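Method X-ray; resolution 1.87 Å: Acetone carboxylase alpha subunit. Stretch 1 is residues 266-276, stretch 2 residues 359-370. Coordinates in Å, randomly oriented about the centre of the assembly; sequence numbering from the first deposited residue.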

# COMPACT_ATOMS: atom_id res chain seq x y z
N GLU A 266 1.27 37.25 15.26
CA GLU A 266 2.28 37.86 16.12
C GLU A 266 3.13 36.81 16.86
O GLU A 266 4.33 37.01 17.03
N ALA A 267 2.51 35.70 17.30
CA ALA A 267 3.23 34.66 18.07
C ALA A 267 4.39 34.05 17.25
O ALA A 267 5.44 33.72 17.81
N VAL A 268 4.23 33.97 15.92
CA VAL A 268 5.26 33.44 15.05
C VAL A 268 6.44 34.42 14.94
O VAL A 268 7.63 34.04 15.13
N GLU A 269 6.14 35.69 14.67
CA GLU A 269 7.21 36.71 14.59
C GLU A 269 7.94 36.86 15.95
O GLU A 269 9.16 37.04 15.98
N HIS A 270 7.19 36.76 17.05
CA HIS A 270 7.80 36.76 18.40
C HIS A 270 8.84 35.61 18.54
O HIS A 270 9.94 35.80 19.08
N GLY A 271 8.47 34.42 18.07
CA GLY A 271 9.42 33.29 17.94
C GLY A 271 10.70 33.57 17.17
O GLY A 271 11.78 33.20 17.62
N ARG A 272 10.57 34.19 16.00
CA ARG A 272 11.75 34.58 15.19
C ARG A 272 12.64 35.56 15.96
O ARG A 272 13.86 35.36 16.02
N LEU A 273 12.04 36.58 16.52
CA LEU A 273 12.76 37.56 17.37
C LEU A 273 13.54 36.90 18.53
O LEU A 273 14.66 37.28 18.84
N GLY A 274 12.91 35.92 19.16
CA GLY A 274 13.50 35.12 20.28
C GLY A 274 14.77 34.37 19.84
O GLY A 274 15.78 34.39 20.55
N LEU A 275 14.73 33.72 18.67
CA LEU A 275 15.93 33.05 18.15
C LEU A 275 17.08 34.03 17.88
O LEU A 275 18.21 33.78 18.27
N GLN A 276 16.78 35.11 17.17
CA GLN A 276 17.77 36.13 16.84
C GLN A 276 18.47 36.69 18.11
O GLN A 276 19.70 36.81 18.17
N MET A 359 16.56 20.30 17.58
CA MET A 359 17.82 20.54 18.29
C MET A 359 17.88 21.95 18.87
O MET A 359 18.27 22.12 20.05
N MET A 360 17.52 22.96 18.08
CA MET A 360 17.44 24.34 18.58
C MET A 360 16.58 24.50 19.85
O MET A 360 16.97 25.21 20.77
N THR A 361 15.42 23.84 19.89
CA THR A 361 14.54 23.88 21.07
C THR A 361 15.18 23.32 22.36
O THR A 361 14.70 23.65 23.44
N GLN A 362 16.20 22.48 22.23
CA GLN A 362 16.88 21.87 23.36
C GLN A 362 18.11 22.65 23.89
O GLN A 362 18.67 22.27 24.94
N THR A 363 18.51 23.71 23.18
CA THR A 363 19.74 24.45 23.52
C THR A 363 19.63 25.99 23.34
O THR A 363 19.91 26.76 24.31
N LEU A 364 19.20 26.48 22.17
CA LEU A 364 19.13 27.93 21.89
C LEU A 364 17.85 28.59 22.41
O LEU A 364 17.92 29.62 23.08
N ILE A 365 16.71 27.98 22.12
CA ILE A 365 15.39 28.59 22.41
C ILE A 365 14.44 27.89 23.42
O ILE A 365 13.24 28.13 23.37
N PRO A 366 14.94 27.07 24.36
CA PRO A 366 13.97 26.40 25.27
C PRO A 366 13.05 27.32 26.09
O PRO A 366 11.95 26.90 26.47
N SER A 367 13.47 28.55 26.36
CA SER A 367 12.58 29.49 27.08
C SER A 367 11.99 30.62 26.21
O SER A 367 11.44 31.57 26.75
N GLU A 368 12.04 30.48 24.88
CA GLU A 368 11.35 31.39 23.98
C GLU A 368 10.06 30.72 23.47
O GLU A 368 9.69 29.61 23.90
N MET A 369 9.38 31.39 22.56
CA MET A 369 8.21 30.79 21.89
C MET A 369 8.67 29.58 21.08
O MET A 369 9.60 29.69 20.25
N ILE A 370 8.03 28.43 21.30
CA ILE A 370 8.35 27.19 20.60
C ILE A 370 7.27 27.01 19.48
O ILE A 370 6.16 26.52 19.73

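What lets the loop of stretch 2 come so close to the helix of stretch 1? Much of the answer lies at Gly 274, where a CB would point toward the loop and would lie 3.1 Å from the CB of Glu 368, a tight fit, so the approach depends on its absence. One turn back, the CA atoms of Gly 271 and Met 369 are 4.8 Å apart, and the CB of Met 369 rests 3.9 Å from the CA of Gly 271. Glu 368 itself points toward the helix, but its m, m rotamer curls the chain so that its OE1 lies 3.9 Å from the CA of Gly 274, a contact without a hydrogen bond. The type I turn from Ile 365 to Glu 368 is closed by a backbone hydrogen bond of 3.0 Å from Glu 368 N to Ile 365 O, and the CA-to-CB bonds of Ile 365 and Glu 368 both point toward the helix.

How does Met 369 use its flexible side chain? It points toward the helix and has all three chi angles in the m well, and this folded form lets it run along the helix surface from Gly 271 back to Ala 267. The CE of Met 369 ends 3.7 Å from the CB of Ala 267. On the way, the CG of Met 369 lies over one face of the His 270 ring, 3.9 Å from the ring centroid and 18° off the normal, a CH-pi contact. The SD of Met 369 stands 4.7 Å from the His 270 ring centroid at an oblique angle. His 270 is t at chi1, with its CA-to-CB bond sideways, and its ring presents one face to the CG of Met 369; its ND1 is hydrogen-bonded elsewhere in the structure.

What fills the other end of the contact? Leu 275 does, with a t, p rotamer. Its CA-to-CB bond points sideways, yet the end of the side chain comes nearer to stretch 2, where CD1 meets three apolar groups. Leu 275 CD1 is 3.3 Å from the CE of Met 360, a snug approach, 3.9 Å from the CG2 of Ile 365 and 4.1 Å from the CD1 of Leu 364. All three of these residues point toward the helix. Met 360 is m, t, p: the t at chi2 extends the chain and the p at chi3 turns CE to the leucine. Ile 365, p at chi1, places CG2 also 3.9 Å from the CA of Leu 275.

Where do the polar groups find partners? No direct hydrogen bond crosses the contact, but water 1 accepts from Met 369 N and donates to His 270 O, both at 3.0 Å. Water 2 sits within hydrogen-bonding distance of Gly 271 O at 3.0 Å and Met 369 O at 2.7 Å. Arg 272 points away from stretch 2 and forms a salt bridge within the helix, its NH2 being 2.8 Å from the OE2 of Glu 269.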

# COMPACT_ATOMS: atom_id res chain seq x y z
CB GLU A 266 1.68 38.84 17.13
CG GLU A 266 1.05 40.10 16.52
CD GLU A 266 0.61 41.13 17.56
OE1 GLU A 266 1.16 41.12 18.71
OE2 GLU A 266 -0.32 41.96 17.23
CB ALA A 267 2.27 33.57 18.58
CB VAL A 268 4.68 33.11 13.63
CG1 VAL A 268 5.75 32.46 12.76
CG2 VAL A 268 3.45 32.20 13.70
CB GLU A 269 6.67 38.06 14.10
CG GLU A 269 7.61 39.27 14.20
CD GLU A 269 8.92 39.14 13.42
OE1 GLU A 269 9.10 38.18 12.61
OE2 GLU A 269 9.80 40.05 13.61
CB HIS A 270 6.66 36.64 19.42
CG HIS A 270 7.08 36.75 20.86
ND1 HIS A 270 6.17 36.60 21.89
CD2 HIS A 270 8.27 36.98 21.45
CE1 HIS A 270 6.79 36.76 23.04
NE2 HIS A 270 8.06 36.99 22.81
CB ARG A 272 11.36 35.19 13.84
CG ARG A 272 12.53 35.38 12.86
CD ARG A 272 12.20 36.26 11.68
NE ARG A 272 11.92 37.61 12.14
CZ ARG A 272 12.84 38.52 12.47
NH1 ARG A 272 14.15 38.26 12.35
NH2 ARG A 272 12.46 39.72 12.92
CB LEU A 273 11.81 38.66 17.93
CG LEU A 273 11.25 39.61 16.86
CD1 LEU A 273 10.04 40.39 17.40
CD2 LEU A 273 12.32 40.57 16.30
CB LEU A 275 15.63 32.27 16.87
CG LEU A 275 16.85 31.71 16.15
CD1 LEU A 275 17.49 30.62 17.01
CD2 LEU A 275 16.51 31.16 14.78
CB GLN A 276 17.12 37.23 16.02
CG GLN A 276 18.06 38.29 15.51
CD GLN A 276 17.31 39.44 14.83
OE1 GLN A 276 16.19 39.87 15.24
NE2 GLN A 276 17.88 39.93 13.79
CB MET A 359 19.03 20.28 17.40
CG MET A 359 20.33 20.61 18.12
SD MET A 359 21.68 21.10 17.08
CE MET A 359 21.08 22.58 16.34
CB MET A 360 16.92 25.32 17.52
CG MET A 360 17.83 25.52 16.30
SD MET A 360 16.99 26.28 14.87
CE MET A 360 16.75 27.86 15.44
CB THR A 361 13.17 23.14 20.88
OG1 THR A 361 13.35 21.71 20.94
CG2 THR A 361 12.43 23.60 19.60
CB GLN A 362 17.30 20.42 23.06
CG GLN A 362 16.11 19.52 22.74
CD GLN A 362 16.48 18.14 22.27
OE1 GLN A 362 17.57 17.61 22.53
NE2 GLN A 362 15.54 17.52 21.56
CB THR A 363 20.98 23.82 22.78
OG1 THR A 363 22.19 24.48 23.19
CG2 THR A 363 20.87 23.89 21.22
CB LEU A 364 19.23 28.22 20.38
CG LEU A 364 20.64 28.25 19.78
CD1 LEU A 364 20.56 28.30 18.29
CD2 LEU A 364 21.44 29.43 20.29
CB ILE A 365 14.62 28.85 21.08
CG1 ILE A 365 14.26 27.55 20.36
CG2 ILE A 365 15.40 29.80 20.15
CD1 ILE A 365 13.38 27.77 19.13
CB PRO A 366 14.85 25.54 26.19
CG PRO A 366 16.22 26.13 26.10
CD PRO A 366 16.33 26.76 24.72
CB SER A 367 13.28 30.03 28.37
OG SER A 367 14.42 30.72 28.01
CB GLU A 368 12.25 31.77 22.80
CG GLU A 368 13.69 32.13 23.13
CD GLU A 368 13.87 33.16 24.21
OE1 GLU A 368 13.31 34.25 24.08
OE2 GLU A 368 14.63 32.84 25.18
CB MET A 369 7.50 31.79 20.98
CG MET A 369 6.87 33.01 21.66
SD MET A 369 5.48 32.52 22.71
CE MET A 369 4.18 32.38 21.49
CB ILE A 370 8.35 26.00 21.57
CG1 ILE A 370 9.28 26.26 22.77
CG2 ILE A 370 8.66 24.69 20.87
CD1 ILE A 370 10.72 26.41 22.42
O HOH W 1 10.22 33.99 21.43
O HOH W 2 11.92 30.74 19.29